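Side-chain contact in BB0689 (Borrelia burgdorferi, PDB 4D53), which is an outer surface lipoprotein of the CAP superfamily whose precise biochemical role remains unclear: residues I7-K10 with E11-K14. Sequence-based numbering, arbitrary orientation.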
loop_
_atom_site.group_PDB
_atom_site.type_symbol
_atom_site.label_atom_id
_atom_site.label_comp_id
_atom_site.label_asym_id
_atom_site.label_seq_id
_atom_site.Cartn_x
_atom_site.Cartn_y
_atom_site.Cartn_z
ATOM N N ILE A 7 7.889 -12.309 8.694
ATOM C CA ILE A 7 6.801 -13.260 8.811
ATOM C C ILE A 7 5.961 -13.235 7.556
ATOM O O ILE A 7 5.756 -12.171 6.953
ATOM C CB ILE A 7 6.024 -12.967 10.087
ATOM C CG1 ILE A 7 6.984 -13.114 11.264
ATOM C CG2 ILE A 7 4.755 -13.802 10.204
ATOM C CD1 ILE A 7 6.474 -12.494 12.545
ATOM N N ASP A 8 5.425 -14.399 7.122
ATOM C CA ASP A 8 4.618 -14.423 5.873
ATOM C C ASP A 8 3.343 -13.629 6.120
ATOM O O ASP A 8 2.620 -13.942 6.998
ATOM C CB ASP A 8 4.245 -15.909 5.501
ATOM C CG ASP A 8 3.603 -16.060 4.160
ATOM O OD1 ASP A 8 2.860 -15.205 3.711
ATOM O OD2 ASP A 8 3.880 -17.090 3.470
ATOM N N THR A 9 2.974 -12.687 5.263
ATOM C CA THR A 9 1.713 -11.952 5.492
ATOM C C THR A 9 0.840 -12.090 4.228
ATOM O O THR A 9 -0.010 -11.238 3.923
ATOM C CB THR A 9 2.058 -10.468 5.711
ATOM O OG1 THR A 9 2.874 -10.029 4.649
ATOM C CG2 THR A 9 2.787 -10.345 6.943
ATOM N N LYS A 10 1.064 -13.125 3.426
ATOM C CA LYS A 10 0.245 -13.252 2.220
ATOM C C LYS A 10 -1.226 -13.263 2.530
ATOM O O LYS A 10 -2.041 -12.612 1.813
ATOM C CB LYS A 10 0.593 -14.536 1.419
ATOM C CG LYS A 10 0.034 -14.503 0.018
ATOM C CD LYS A 10 0.540 -15.713 -0.769
ATOM C CE LYS A 10 -0.017 -15.741 -2.183
ATOM N NZ LYS A 10 -0.109 -17.178 -2.584
ATOM N N GLU A 11 -1.603 -14.030 3.543
ATOM C CA GLU A 11 -2.980 -14.142 3.901
ATOM C C GLU A 11 -3.557 -12.809 4.456
ATOM O O GLU A 11 -4.725 -12.410 4.142
ATOM C CB GLU A 11 -3.182 -15.271 4.887
ATOM C CG GLU A 11 -4.625 -15.552 5.210
ATOM C CD GLU A 11 -5.445 -15.999 3.989
ATOM O OE1 GLU A 11 -4.936 -16.807 3.137
ATOM O OE2 GLU A 11 -6.597 -15.482 3.879
ATOM N N ASP A 12 -2.718 -12.090 5.187
ATOM C CA ASP A 12 -3.108 -10.753 5.661
ATOM C C ASP A 12 -3.480 -9.865 4.518
ATOM O O ASP A 12 -4.522 -9.194 4.606
ATOM C CB ASP A 12 -1.948 -10.115 6.492
ATOM C CG ASP A 12 -1.573 -10.914 7.726
ATOM O OD1 ASP A 12 -2.391 -11.761 8.139
ATOM O OD2 ASP A 12 -0.576 -10.550 8.407
ATOM N N MET A 13 -2.669 -9.823 3.441
ATOM C CA MET A 13 -2.933 -8.959 2.339
ATOM C C MET A 13 -4.154 -9.402 1.578
ATOM O O MET A 13 -4.858 -8.564 1.052
ATOM C CB MET A 13 -1.758 -8.805 1.375
ATOM C CG MET A 13 -0.582 -8.018 1.891
ATOM S SD MET A 13 -1.118 -6.313 2.312
ATOM C CE MET A 13 -1.865 -5.850 0.808
ATOM N N LYS A 14 -4.426 -10.704 1.517
ATOM C CA LYS A 14 -5.710 -11.156 0.895
ATOM C C LYS A 14 -6.934 -10.606 1.649
ATOM O O LYS A 14 -7.914 -10.138 1.018
ATOM C CB LYS A 14 -5.663 -12.715 0.858
ATOM C CG LYS A 14 -6.853 -13.534 0.405
ATOM C CD LYS A 14 -6.376 -15.039 0.376
ATOM C CE LYS A 14 -6.964 -15.831 -0.795
ATOM N NZ LYS A 14 -8.460 -15.715 -0.833
HETATM O O HOH W 1 0.093 -15.685 4.937
#
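The flat carboxylate of D12 turns one face towards T9: the CA of T9 lies over it, 4.1 Å from D12 CG, while the threonine methyl CG2 is displaced towards the OD2 side, 3.7 Å from that oxygen. The two side chains cross at about a right angle. OD2 of the same carboxylate has a stronger partner in R117, with which it forms a salt bridge. With chi1 at 52°, T9 sets OG1 between its own N and carbonyl carbon and CG2 beside N; OG1 is hydrogen-bonded to the carbonyl oxygen of R117, so both residues engage the same position of strand 112-119.

The carboxylate of D8 works instead through OD1, which K10 N meets nearly along the C-O axis at 2.8 Å with a N-H...O angle of 167°. Water 1 donates to this oxygen as well and accepts from E11 N at 2.7 Å, linking the aspartate to the next amide. This negative group probably suits the positive end of the helix dipole.

Beyond these groups the helical bonds begin, M13 N to T9 O at 3.1 Å and K14 N to K10 O at the same length. D8 thus closes an Asx turn at the start of helix 10-26, which T9 and D12 fasten to the central sheet of the CAP domain.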